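Long-range contacts in N-acetylglucosamine 2-epimerase (Xylella fastidiosa, PDB 3GT5), which probably acts as a sugar isomerase of the N-acylglucosamine 2-epimerase family, whose members epimerise sugars at C2 or interconvert aldoses and ketoses: residues L51-R56 / Y113-V118; Y83-H88 / L100-R104; R56-N60 / T375-G381; D108-C112 / Y156-A162. The contacts are given in a common frame with arbitrary orientation. Where two conformers were deposited one is given. Numbering follows the deposited sequence.

Interaction 1 of 4, residues L51-R56 / Y113-V118; sequences LVSSTR and YGLAFV
Two helical segments, 51-56 and 113-118, run nearly parallel, their N-to-C directions 13° apart and their axes approaching to 9.0 Å, as expected of adjacent inner helices in the (alpha/alpha)6 barrel of this epimerase family. Val52 lies level with Gly114 (CA-CA 6.3 Å) and Thr55 with Phe117 (5.8 Å). Gly114 is what permits the close fit: Leu51 CD2 (chi1 t, chi2 p) lies 3.7 Å from Gly114 CA, and a beta-carbon there would clash with it. Leu51 CD1 also meets Val118 CG2 at 4.0 Å, while Val52 CG2 packs on the edge of the Tyr113 ring, 3.5 Å from CE2. Small Thr55 takes the p rotamer, turning OG1 back to the carbonyls of its own helix, Leu51 O at 2.9 Å and Val52 O at 3.1 Å; its CG2 rests 3.9 Å from Val118 CG2. Arg56, chi1 m and then extended, is long enough to carry its charge over Phe117 (chi1 m): an off-centre cation-pi contact with CZ 4.5 Å from the ring centroid. Tyr377 meets the Phe117 ring edge-to-face. Arg56 NH2 also comes to 3.0 Å from Tyr113 OH, at an angle too poor for a hydrogen bond.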
loop_
_atom_site.group_PDB
_atom_site.type_symbol
_atom_site.label_atom_id
_atom_site.label_comp_id
_atom_site.label_asym_id
_atom_site.label_seq_id
_atom_site.Cartn_x
_atom_site.Cartn_y
_atom_site.Cartn_z
ATOM N N LEU A 51 -13.508 2.599 -2.280
ATOM C CA LEU A 51 -13.170 2.059 -0.961
ATOM C C LEU A 51 -11.697 2.225 -0.634
ATOM O O LEU A 51 -11.380 2.505 0.509
ATOM C CB LEU A 51 -13.563 0.575 -0.863
ATOM C CG LEU A 51 -13.340 -0.117 0.462
ATOM C CD1 LEU A 51 -14.188 0.501 1.590
ATOM C CD2 LEU A 51 -13.639 -1.624 0.264
ATOM N N VAL A 52 -10.800 2.037 -1.601
ATOM C CA VAL A 52 -9.346 2.126 -1.340
ATOM C C VAL A 52 -8.978 3.580 -0.912
ATOM O O VAL A 52 -8.158 3.743 -0.014
ATOM C CB VAL A 52 -8.476 1.568 -2.556
ATOM C CG1 VAL A 52 -6.935 1.814 -2.341
ATOM C CG2 VAL A 52 -8.725 0.030 -2.740
ATOM N N SER A 53 -9.547 4.603 -1.535
ATOM C CA SER A 53 -9.322 5.992 -1.040
ATOM C C SER A 53 -9.952 6.275 0.333
ATOM O O SER A 53 -9.308 6.894 1.231
ATOM C CB SER A 53 -9.727 7.042 -2.079
ATOM O OG SER A 53 -8.737 7.117 -3.078
ATOM N N SER A 54 -11.198 5.849 0.520
ATOM C CA SER A 54 -11.898 6.066 1.798
ATOM C C SER A 54 -11.075 5.516 2.976
ATOM O O SER A 54 -10.957 6.153 4.031
ATOM C CB SER A 54 -13.298 5.405 1.815
ATOM O OG SER A 54 -14.193 6.050 0.926
ATOM N N THR A 55 -10.518 4.335 2.813
ATOM C CA THR A 55 -9.686 3.727 3.865
ATOM C C THR A 55 -8.279 4.345 3.965
ATOM O O THR A 55 -7.769 4.576 5.074
ATOM C CB THR A 55 -9.627 2.212 3.659
ATOM O OG1 THR A 55 -9.170 1.917 2.329
ATOM C CG2 THR A 55 -10.993 1.567 3.912
ATOM N N ARG A 56 -7.631 4.593 2.826
ATOM C CA ARG A 56 -6.275 5.141 2.848
ATOM C C ARG A 56 -6.246 6.524 3.485
ATOM O O ARG A 56 -5.284 6.872 4.157
ATOM C CB ARG A 56 -5.662 5.169 1.441
ATOM C CG ARG A 56 -5.132 3.786 1.021
ATOM C CD ARG A 56 -4.579 3.815 -0.381
ATOM N NE ARG A 56 -4.127 2.488 -0.801
ATOM C CZ ARG A 56 -3.507 2.250 -1.962
ATOM N NH1 ARG A 56 -3.198 3.255 -2.767
ATOM N NH2 ARG A 56 -3.128 1.011 -2.278
ATOM N N TYR A 113 -8.745 -7.256 -1.418
ATOM C CA TYR A 113 -7.894 -6.067 -1.414
ATOM C C TYR A 113 -8.542 -4.948 -0.583
ATOM O O TYR A 113 -7.876 -4.290 0.232
ATOM C CB TYR A 113 -7.660 -5.648 -2.870
ATOM C CG TYR A 113 -6.629 -4.568 -3.070
ATOM C CD1 TYR A 113 -5.355 -4.857 -3.583
ATOM C CD2 TYR A 113 -6.937 -3.225 -2.736
ATOM C CE1 TYR A 113 -4.431 -3.871 -3.766
ATOM C CE2 TYR A 113 -6.020 -2.255 -2.910
ATOM C CZ TYR A 113 -4.769 -2.569 -3.420
ATOM O OH TYR A 113 -3.824 -1.589 -3.614
ATOM N N GLY A 114 -9.844 -4.768 -0.781
ATOM C CA GLY A 114 -10.689 -3.852 0.003
ATOM C C GLY A 114 -10.683 -4.116 1.484
ATOM O O GLY A 114 -10.418 -3.214 2.294
ATOM N N LEU A 115 -10.902 -5.366 1.868
ATOM C CA LEU A 115 -10.867 -5.732 3.274
ATOM C C LEU A 115 -9.498 -5.541 3.960
ATOM O O LEU A 115 -9.457 -5.301 5.166
ATOM C CB LEU A 115 -11.359 -7.173 3.457
ATOM C CG LEU A 115 -12.829 -7.296 3.054
ATOM C CD1 LEU A 115 -13.170 -8.771 2.967
ATOM C CD2 LEU A 115 -13.663 -6.565 4.101
ATOM N N ALA A 116 -8.376 -5.703 3.229
ATOM C CA ALA A 116 -7.048 -5.416 3.784
ATOM C C ALA A 116 -7.026 -3.940 4.216
ATOM O O ALA A 116 -6.635 -3.614 5.361
ATOM C CB ALA A 116 -5.980 -5.684 2.771
ATOM N N PHE A 117 -7.484 -3.079 3.316
ATOM C CA PHE A 117 -7.552 -1.638 3.593
ATOM C C PHE A 117 -8.527 -1.250 4.686
ATOM O O PHE A 117 -8.221 -0.422 5.521
ATOM C CB PHE A 117 -7.575 -0.795 2.326
ATOM C CG PHE A 117 -6.222 -0.679 1.725
ATOM C CD1 PHE A 117 -5.281 0.231 2.249
ATOM C CD2 PHE A 117 -5.758 -1.586 0.751
ATOM C CE1 PHE A 117 -3.996 0.270 1.787
ATOM C CE2 PHE A 117 -4.433 -1.520 0.285
ATOM C CZ PHE A 117 -3.553 -0.606 0.806
ATOM N N VAL A 118 -9.650 -1.926 4.756
ATOM C CA VAL A 118 -10.563 -1.755 5.884
ATOM C C VAL A 118 -9.906 -2.153 7.206
ATOM O O VAL A 118 -9.987 -1.384 8.195
ATOM C CB VAL A 118 -11.853 -2.548 5.615
ATOM C CG1 VAL A 118 -12.714 -2.668 6.924
ATOM C CG2 VAL A 118 -12.711 -1.892 4.440
#

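Interaction 2 of 4, residues Y83-H88 / L100-R104; sequences YVRDVH and LCDDR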
loop_
_atom_site.group_PDB
_atom_site.type_symbol
_atom_site.label_atom_id
_atom_site.label_comp_id
_atom_site.label_asym_id
_atom_site.label_seq_id
_atom_site.Cartn_x
_atom_site.Cartn_y
_atom_site.Cartn_z
ATOM N N TYR A 83 -17.697 7.276 7.400
ATOM C CA TYR A 83 -18.015 6.979 6.027
ATOM C C TYR A 83 -17.828 5.483 5.681
ATOM O O TYR A 83 -18.677 4.892 5.017
ATOM C CB TYR A 83 -17.167 7.827 5.099
ATOM C CG TYR A 83 -17.714 7.927 3.704
ATOM C CD1 TYR A 83 -18.876 8.660 3.434
ATOM C CD2 TYR A 83 -17.090 7.296 2.653
ATOM C CE1 TYR A 83 -19.366 8.782 2.139
ATOM C CE2 TYR A 83 -17.566 7.399 1.365
ATOM C CZ TYR A 83 -18.713 8.150 1.109
ATOM O OH TYR A 83 -19.178 8.241 -0.175
ATOM N N VAL A 84 -16.726 4.897 6.138
ATOM C CA VAL A 84 -16.453 3.463 5.911
ATOM C C VAL A 84 -17.558 2.621 6.537
ATOM O O VAL A 84 -18.127 1.732 5.876
ATOM C CB VAL A 84 -15.028 3.047 6.431
ATOM C CG1 VAL A 84 -14.820 1.505 6.330
ATOM C CG2 VAL A 84 -13.926 3.731 5.641
ATOM N N ARG A 85 -17.952 2.953 7.774
ATOM C CA ARG A 85 -18.941 2.114 8.457
ATOM C C ARG A 85 -20.413 2.369 8.105
ATOM O O ARG A 85 -21.210 1.429 8.140
ATOM C CB ARG A 85 -18.707 2.157 9.964
ATOM C CG ARG A 85 -17.433 1.471 10.343
ATOM C CD ARG A 85 -17.315 1.084 11.764
ATOM N NE ARG A 85 -18.301 0.125 12.243
ATOM C CZ ARG A 85 -18.275 -1.199 12.072
ATOM N NH1 ARG A 85 -17.338 -1.793 11.336
ATOM N NH2 ARG A 85 -19.225 -1.954 12.627
ATOM N N ASP A 86 -20.756 3.607 7.744
ATOM C CA ASP A 86 -22.144 4.001 7.510
ATOM C C ASP A 86 -22.550 4.004 6.064
ATOM O O ASP A 86 -23.761 3.852 5.759
ATOM C CB ASP A 86 -22.388 5.379 8.096
ATOM C CG ASP A 86 -22.158 5.407 9.597
ATOM O OD1 ASP A 86 -22.051 4.314 10.227
ATOM O OD2 ASP A 86 -22.081 6.519 10.151
ATOM N N VAL A 87 -21.572 4.159 5.159
ATOM C CA VAL A 87 -21.872 4.288 3.738
ATOM C C VAL A 87 -21.327 3.112 2.932
ATOM O O VAL A 87 -22.053 2.548 2.136
ATOM C CB VAL A 87 -21.393 5.621 3.173
ATOM C CG1 VAL A 87 -21.758 5.769 1.710
ATOM C CG2 VAL A 87 -21.974 6.765 4.013
ATOM N N HIS A 88 -20.064 2.724 3.129
ATOM C CA HIS A 88 -19.507 1.565 2.399
ATOM C C HIS A 88 -20.066 0.235 2.893
ATOM O O HIS A 88 -20.380 -0.635 2.097
ATOM C CB HIS A 88 -17.968 1.492 2.467
ATOM C CG HIS A 88 -17.283 2.456 1.556
ATOM N ND1 HIS A 88 -17.072 2.192 0.220
ATOM C CD2 HIS A 88 -16.793 3.701 1.784
ATOM C CE1 HIS A 88 -16.425 3.219 -0.319
ATOM N NE2 HIS A 88 -16.226 4.136 0.614
ATOM N N LEU A 100 -18.803 3.812 -5.022
ATOM C CA LEU A 100 -20.071 4.476 -4.776
ATOM C C LEU A 100 -20.161 5.630 -5.737
ATOM O O LEU A 100 -19.151 6.185 -6.169
ATOM C CB LEU A 100 -20.164 5.010 -3.351
ATOM C CG LEU A 100 -19.965 4.066 -2.163
ATOM C CD1 LEU A 100 -19.474 4.809 -0.919
ATOM C CD2 LEU A 100 -21.258 3.343 -1.870
ATOM N N CYS A 101 -21.388 5.976 -6.093
ATOM C CA CYS A 101 -21.622 7.189 -6.837
ATOM C C CYS A 101 -22.815 7.888 -6.188
ATOM O O CYS A 101 -23.917 7.329 -6.110
ATOM C CB CYS A 101 -21.867 6.907 -8.305
ATOM S SG CYS A 101 -22.115 8.485 -9.150
ATOM N N ASP A 102 -22.549 9.083 -5.665
ATOM C CA ASP A 102 -23.484 9.841 -4.823
ATOM C C ASP A 102 -24.096 9.027 -3.671
ATOM O O ASP A 102 -25.290 9.069 -3.431
ATOM C CB ASP A 102 -24.567 10.484 -5.703
ATOM C CG ASP A 102 -24.810 11.961 -5.363
ATOM O OD1 ASP A 102 -24.043 12.535 -4.550
ATOM O OD2 ASP A 102 -25.772 12.548 -5.920
ATOM N N ASP A 103 -23.238 8.319 -2.943
ATOM C CA ASP A 103 -23.621 7.466 -1.801
ATOM C C ASP A 103 -24.504 6.271 -2.184
ATOM O O ASP A 103 -24.912 5.520 -1.296
ATOM C CB ASP A 103 -24.251 8.287 -0.650
ATOM C CG ASP A 103 -23.214 9.058 0.172
ATOM O OD1 ASP A 103 -22.047 9.162 -0.256
ATOM O OD2 ASP A 103 -23.554 9.552 1.267
ATOM N N ARG A 104 -24.761 6.082 -3.487
ATOM C CA ARG A 104 -25.378 4.853 -4.010
ATOM C C ARG A 104 -24.278 3.855 -4.435
ATOM O O ARG A 104 -23.314 4.232 -5.079
ATOM C CB ARG A 104 -26.248 5.167 -5.232
#
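Leu100 lays its CD1 methyl over the face of the His88 imidazole, 3.6 Å from the ring centroid and 15° off its normal, a well-centred CH-pi contact. The same methyl lies 3.6 Å from Val87 CG1 and 3.9 Å from Tyr83 CE2, so a flexible, branched leucine suits the small apolar niche at this end of the helix. The helix ends in a pi-type turn, with His88 N bonded to Tyr83 O at 3.2 Å. Across from it the chain reverses in a type I' beta turn, Cys101 to Arg104, with Asp102 and Asp103 in the left-handed region, a conformation that aspartate tolerates better than beta-branched residues. From this turn Asp103 OD1 accepts a hydrogen bond from Tyr83 OH at 3.0 Å. His88 is hydrogen-bonded at ND1 to Ala97 O and at NE2 to Ser54 OG. The contact thus joins the C-terminal end of outer helix 71-88 to the hairpin of strands 99-101 and 104-111, beside the start of inner helix 51-68.

Interaction 3 of 4, residues R56-N60 / T375-G381; sequences RFVFN and TDYHTMG
Segment 56-60 and the helical part 377-381 run near-parallel, crossing at 23° with axes 10.0 Å apart; Phe57 lies opposite Thr375 (CA-CA 6.2 Å) and Asn60 opposite Tyr377 (5.8 Å). Left-handed Asp376 (phi/psi 58/22) turns the chain into the second helix. Asn60 (chi1 m) suits its place by both giving and taking: ND2 donates to Thr375 O at 2.9 Å, while Thr375 OG1 donates to OD1 at 3.1 Å. Thr375 CG2 sits over the Phe57 ring, 3.8 Å from its centroid. Tyr377 points an edge at the Phe59 face (T-shaped, centroids 5.0 Å apart), its OH bonded to Glu180. Arg56 lays one guanidinium face over Tyr377 CD2; NH1 bonds weakly to Gly373 O, and NH2 donates to a water at 2.8 Å that also bonds His378 NE2 at 2.9 Å. His378 ND1 hydrogen-bonds Glu314. Asp376 OD1 accepts from Thr379 OG1 at 2.8 Å; OD2 salt-bridges Lys374 and hydrogen-bonds Tyr22 OH. The last inner helix of the (alpha/alpha)6 barrel closes against the first, 51-68, with Met380 packing on outer helix 8-22.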
loop_
_atom_site.group_PDB
_atom_site.type_symbol
_atom_site.label_atom_id
_atom_site.label_comp_id
_atom_site.label_asym_id
_atom_site.label_seq_id
_atom_site.Cartn_x
_atom_site.Cartn_y
_atom_site.Cartn_z
ATOM N N ARG A 56 -7.631 4.593 2.826
ATOM C CA ARG A 56 -6.275 5.141 2.848
ATOM C C ARG A 56 -6.246 6.524 3.485
ATOM O O ARG A 56 -5.284 6.872 4.157
ATOM C CB ARG A 56 -5.662 5.169 1.441
ATOM C CG ARG A 56 -5.132 3.786 1.021
ATOM C CD ARG A 56 -4.579 3.815 -0.381
ATOM N NE ARG A 56 -4.127 2.488 -0.801
ATOM C CZ ARG A 56 -3.507 2.250 -1.962
ATOM N NH1 ARG A 56 -3.198 3.255 -2.767
ATOM N NH2 ARG A 56 -3.128 1.011 -2.278
ATOM N N PHE A 57 -7.279 7.337 3.256
ATOM C CA PHE A 57 -7.316 8.664 3.908
ATOM C C PHE A 57 -7.424 8.559 5.437
ATOM O O PHE A 57 -6.915 9.403 6.144
ATOM C CB PHE A 57 -8.468 9.511 3.418
ATOM C CG PHE A 57 -8.151 10.370 2.226
ATOM C CD1 PHE A 57 -7.210 11.390 2.310
ATOM C CD2 PHE A 57 -8.857 10.208 1.045
ATOM C CE1 PHE A 57 -6.942 12.199 1.200
ATOM C CE2 PHE A 57 -8.596 11.024 -0.071
ATOM C CZ PHE A 57 -7.636 12.017 0.027
ATOM N N VAL A 58 -8.088 7.526 5.956
ATOM C CA VAL A 58 -8.060 7.283 7.411
ATOM C C VAL A 58 -6.633 7.016 7.889
ATOM O O VAL A 58 -6.199 7.561 8.896
ATOM C CB VAL A 58 -8.956 6.101 7.778
ATOM C CG1 VAL A 58 -8.747 5.615 9.245
ATOM C CG2 VAL A 58 -10.392 6.446 7.549
ATOM N N PHE A 59 -5.872 6.196 7.163
ATOM C CA PHE A 59 -4.449 5.994 7.466
ATOM C C PHE A 59 -3.674 7.337 7.467
ATOM O O PHE A 59 -2.932 7.599 8.414
ATOM C CB PHE A 59 -3.826 4.959 6.482
ATOM C CG PHE A 59 -2.347 4.834 6.556
ATOM C CD1 PHE A 59 -1.775 3.789 7.257
ATOM C CD2 PHE A 59 -1.517 5.725 5.870
ATOM C CE1 PHE A 59 -0.394 3.631 7.303
ATOM C CE2 PHE A 59 -0.103 5.584 5.927
ATOM C CZ PHE A 59 0.442 4.523 6.642
ATOM N N ASN A 60 -3.814 8.135 6.396
ATOM C CA ASN A 60 -3.113 9.426 6.204
ATOM C C ASN A 60 -3.271 10.217 7.504
ATOM O O ASN A 60 -2.313 10.712 8.092
ATOM C CB ASN A 60 -3.791 10.310 5.144
ATOM C CG ASN A 60 -3.453 9.984 3.693
ATOM O OD1 ASN A 60 -2.866 8.943 3.368
ATOM N ND2 ASN A 60 -3.814 10.947 2.783
ATOM N N THR A 375 -3.814 8.484 -2.293
ATOM C CA THR A 375 -3.944 9.464 -1.244
ATOM C C THR A 375 -2.590 9.864 -0.739
ATOM O O THR A 375 -2.496 10.587 0.242
ATOM C CB THR A 375 -4.808 8.962 -0.050
ATOM O OG1 THR A 375 -4.039 8.016 0.697
ATOM C CG2 THR A 375 -6.075 8.358 -0.553
ATOM N N ASP A 376 -1.525 9.439 -1.420
ATOM C CA ASP A 376 -0.153 9.510 -0.883
ATOM C C ASP A 376 0.048 8.755 0.455
ATOM O O ASP A 376 0.971 9.034 1.227
ATOM C CB ASP A 376 0.329 10.984 -0.813
ATOM C CG ASP A 376 0.709 11.518 -2.194
ATOM O OD1 ASP A 376 1.914 11.512 -2.520
ATOM O OD2 ASP A 376 -0.195 11.894 -2.946
ATOM N N TYR A 377 -0.837 7.806 0.726
ATOM C CA TYR A 377 -0.596 6.755 1.720
ATOM C C TYR A 377 0.756 6.087 1.476
ATOM O O TYR A 377 1.523 5.882 2.416
ATOM C CB TYR A 377 -1.793 5.740 1.755
ATOM C CG TYR A 377 -1.369 4.266 1.824
ATOM C CD1 TYR A 377 -1.202 3.602 3.047
ATOM C CD2 TYR A 377 -1.140 3.572 0.682
ATOM C CE1 TYR A 377 -0.838 2.240 3.092
ATOM C CE2 TYR A 377 -0.778 2.249 0.691
ATOM C CZ TYR A 377 -0.607 1.585 1.877
ATOM O OH TYR A 377 -0.227 0.266 1.779
ATOM N N HIS A 378 1.122 5.801 0.220
ATOM C CA HIS A 378 2.390 5.154 -0.022
ATOM C C HIS A 378 3.575 6.069 0.283
ATOM O O HIS A 378 4.599 5.578 0.790
ATOM C CB HIS A 378 2.574 4.710 -1.480
ATOM C CG HIS A 378 1.832 3.484 -1.864
ATOM N ND1 HIS A 378 2.257 2.220 -1.526
ATOM C CD2 HIS A 378 0.717 3.321 -2.616
ATOM C CE1 HIS A 378 1.445 1.328 -2.066
ATOM N NE2 HIS A 378 0.497 1.970 -2.725
ATOM N N THR A 379 3.482 7.371 -0.042
ATOM C CA THR A 379 4.647 8.230 0.115
ATOM C C THR A 379 4.826 8.693 1.567
ATOM O O THR A 379 5.918 8.629 2.134
ATOM C CB THR A 379 4.578 9.405 -0.867
ATOM O OG1 THR A 379 3.424 10.208 -0.570
ATOM C CG2 THR A 379 4.454 8.846 -2.254
ATOM N N MET A 380 3.753 9.173 2.164
ATOM C CA MET A 380 3.764 9.490 3.598
ATOM C C MET A 380 4.016 8.265 4.458
ATOM O O MET A 380 4.790 8.332 5.419
ATOM C CB MET A 380 2.466 10.173 4.027
ATOM C CG MET A 380 2.297 11.655 3.536
ATOM S SD MET A 380 0.821 12.567 4.180
ATOM C CE MET A 380 -0.469 11.678 3.238
ATOM N N GLY A 381 3.408 7.148 4.104
ATOM C CA GLY A 381 3.679 5.869 4.784
ATOM C C GLY A 381 5.143 5.424 4.778
ATOM O O GLY A 381 5.650 4.910 5.776
HETATM O O HOH W 1 -1.371 0.702 -4.492
#

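Interaction 4 of 4, residues D108-C112 / Y156-A162; sequences DTNHC and YKDEADA
The strand pairing here runs directly into a helix: Cys112, the first residue of helix 112-127 after the N-cap His111, still gives its backbone N to Asp158 O of the neighbouring strand at 2.8 Å. Segments 108-112 and 156-162 are antiparallel, their directions 173° apart. Asn110 and Ala160 form a hydrogen-bonded pair, with Asn110 N to Ala160 O at 2.8 Å and Ala160 N to Asn110 O at 3.0 Å; His111 and Glu159 follow as a non-hydrogen-bonded pair, CA-CA 4.7 Å. Asn110 and Ala160 share one face, His111 and Glu159 the other. Asn110 (chi1 m) prolongs the pairing with its side chain, ND2 donating to Asp161 O at 3.2 Å, which suits an amide beside a strand that is ending. On the opposite face extended Glu159 lays CG 3.4 Å from Thr109 CG2. At the start of the helix, small Cys112 (chi1 t) puts SG 3.7 Å from Tyr156 CB and 5.1 Å from the ring centroid, an oblique sulfur-aromatic contact. Waters span the margins: one joins Asp108 OD1 (2.7 Å) to Ala162 N (2.8 Å), another Asn110 ND2 (2.9 Å) to Ala162 O (2.8 Å). Asp158 and Glu159 both form salt bridges to Arg241. The chemistry implies a seam set by backbone bonds, continued by amide and water where the strands part, with Asp158 and Glu159 sharing Arg241 as a counter-charge.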
loop_
_atom_site.group_PDB
_atom_site.type_symbol
_atom_site.label_atom_id
_atom_site.label_comp_id
_atom_site.label_asym_id
_atom_site.label_seq_id
_atom_site.Cartn_x
_atom_site.Cartn_y
_atom_site.Cartn_z
ATOM N N ASP A 108 -20.601 -3.508 -5.993
ATOM C CA ASP A 108 -20.716 -4.160 -4.693
ATOM C C ASP A 108 -19.863 -5.427 -4.598
ATOM O O ASP A 108 -20.046 -6.205 -3.672
ATOM C CB ASP A 108 -22.191 -4.512 -4.389
ATOM C CG ASP A 108 -22.770 -5.552 -5.356
ATOM O OD1 ASP A 108 -22.052 -6.044 -6.266
ATOM O OD2 ASP A 108 -23.955 -5.904 -5.186
ATOM N N THR A 109 -18.949 -5.610 -5.543
ATOM C CA THR A 109 -17.997 -6.737 -5.513
ATOM C C THR A 109 -17.194 -6.710 -4.241
ATOM O O THR A 109 -16.696 -5.652 -3.842
ATOM C CB THR A 109 -17.040 -6.703 -6.684
ATOM O OG1 THR A 109 -17.783 -6.686 -7.900
ATOM C CG2 THR A 109 -16.100 -7.940 -6.665
ATOM N N ASN A 110 -17.086 -7.879 -3.605
ATOM C CA ASN A 110 -16.335 -8.052 -2.359
ATOM C C ASN A 110 -14.878 -8.424 -2.609
ATOM O O ASN A 110 -14.558 -9.545 -2.909
ATOM C CB ASN A 110 -17.030 -9.095 -1.465
ATOM C CG ASN A 110 -18.293 -8.553 -0.824
ATOM O OD1 ASN A 110 -18.256 -7.520 -0.179
ATOM N ND2 ASN A 110 -19.425 -9.271 -0.975
ATOM N N HIS A 111 -14.012 -7.423 -2.552
ATOM C CA HIS A 111 -12.602 -7.586 -2.850
ATOM C C HIS A 111 -11.808 -7.772 -1.593
ATOM O O HIS A 111 -11.873 -6.960 -0.703
ATOM C CB HIS A 111 -12.098 -6.346 -3.588
ATOM C CG HIS A 111 -12.443 -6.345 -5.032
ATOM N ND1 HIS A 111 -11.812 -7.157 -5.952
ATOM C CD2 HIS A 111 -13.361 -5.629 -5.722
ATOM C CE1 HIS A 111 -12.317 -6.928 -7.151
ATOM N NE2 HIS A 111 -13.259 -6.003 -7.040
ATOM N N CYS A 112 -11.029 -8.835 -1.522
ATOM C CA CYS A 112 -10.099 -9.026 -0.409
ATOM C C CYS A 112 -9.157 -7.825 -0.279
ATOM O O CYS A 112 -8.790 -7.446 0.833
ATOM C CB CYS A 112 -9.284 -10.285 -0.636
ATOM S SG CYS A 112 -8.426 -10.720 0.893
ATOM N N TYR A 156 -5.472 -15.933 1.426
ATOM C CA TYR A 156 -6.818 -15.485 1.193
ATOM C C TYR A 156 -7.139 -15.548 -0.297
ATOM O O TYR A 156 -6.286 -15.219 -1.158
ATOM C CB TYR A 156 -7.025 -14.036 1.695
ATOM C CG TYR A 156 -6.918 -13.911 3.203
ATOM C CD1 TYR A 156 -8.007 -14.180 4.036
ATOM C CD2 TYR A 156 -5.722 -13.551 3.802
ATOM C CE1 TYR A 156 -7.875 -14.102 5.421
ATOM C CE2 TYR A 156 -5.610 -13.450 5.170
ATOM C CZ TYR A 156 -6.674 -13.707 5.960
ATOM O OH TYR A 156 -6.498 -13.586 7.313
ATOM N N LYS A 157 -8.378 -15.932 -0.571
ATOM C CA LYS A 157 -8.979 -15.805 -1.903
ATOM C C LYS A 157 -9.216 -14.345 -2.225
ATOM O O LYS A 157 -9.273 -13.507 -1.325
ATOM C CB LYS A 157 -10.294 -16.585 -1.944
ATOM C CG LYS A 157 -10.082 -18.057 -1.582
ATOM C CD LYS A 157 -11.320 -18.915 -1.813
ATOM C CE LYS A 157 -12.487 -18.460 -0.975
ATOM N NZ LYS A 157 -13.427 -19.590 -0.739
ATOM N N ASP A 158 -9.393 -14.023 -3.498
ATOM C CA ASP A 158 -9.388 -12.599 -3.878
ATOM C C ASP A 158 -10.725 -11.885 -3.977
ATOM O O ASP A 158 -10.860 -10.746 -3.551
ATOM C CB ASP A 158 -8.670 -12.441 -5.193
ATOM C CG ASP A 158 -7.729 -11.272 -5.182
ATOM O OD1 ASP A 158 -8.109 -10.228 -5.772
ATOM O OD2 ASP A 158 -6.617 -11.410 -4.596
ATOM N N GLU A 159 -11.708 -12.496 -4.633
ATOM C CA GLU A 159 -12.828 -11.716 -5.124
ATOM C C GLU A 159 -14.113 -12.560 -5.132
ATOM O O GLU A 159 -14.099 -13.638 -5.675
ATOM C CB GLU A 159 -12.558 -11.218 -6.547
ATOM C CG GLU A 159 -13.701 -10.361 -7.131
ATOM C CD GLU A 159 -13.606 -10.157 -8.626
ATOM O OE1 GLU A 159 -12.464 -10.056 -9.144
ATOM O OE2 GLU A 159 -14.690 -10.053 -9.270
ATOM N N ALA A 160 -15.184 -12.031 -4.542
ATOM C CA ALA A 160 -16.483 -12.689 -4.481
ATOM C C ALA A 160 -17.577 -11.669 -4.809
ATOM O O ALA A 160 -17.430 -10.444 -4.602
ATOM C CB ALA A 160 -16.687 -13.357 -3.103
ATOM N N ASP A 161 -18.670 -12.169 -5.363
ATOM C CA ASP A 161 -19.820 -11.357 -5.558
ATOM C C ASP A 161 -20.525 -11.036 -4.246
ATOM O O ASP A 161 -20.106 -11.457 -3.187
ATOM C CB ASP A 161 -20.763 -11.994 -6.613
ATOM C CG ASP A 161 -21.545 -13.232 -6.113
ATOM O OD1 ASP A 161 -21.579 -13.586 -4.913
ATOM O OD2 ASP A 161 -22.181 -13.873 -7.001
ATOM N N ALA A 162 -21.628 -10.303 -4.327
ATOM C CA ALA A 162 -22.374 -9.896 -3.112
ATOM C C ALA A 162 -23.041 -11.052 -2.309
ATOM O O ALA A 162 -23.322 -10.897 -1.127
ATOM C CB ALA A 162 -23.388 -8.792 -3.469
HETATM O O HOH W 2 -21.877 -8.673 -6.593
HETATM O O HOH W 3 -15.635 -7.490 -10.253
HETATM O O HOH W 4 -22.070 -8.792 0.163
HETATM O O HOH W 5 -9.180 -8.242 -4.159
#

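The contacts share one domain, the (alpha/alpha)6 barrel. Interactions 1 and 3, centres about 11 Å apart, share Arg56 and use helix 51-68, which borders both the next inner helix, 112-127, and the last, 377-387; interaction 3 closes the ring across 314 residues. Interaction 2 is nested along the chain inside the loop closed by interaction 1, their centres about 13 Å apart, and touches it where Ser54 OG meets His88 NE2 at 2.8 Å. Interactions 2 and 4, centres about 17 Å apart and successive in sequence, reach neighbouring strands of one antiparallel sheet. Strand 104-111 leads from interaction 4 into helix 112-127 of interaction 1, so the sheet at one end of the helices is coupled to the barrel interior.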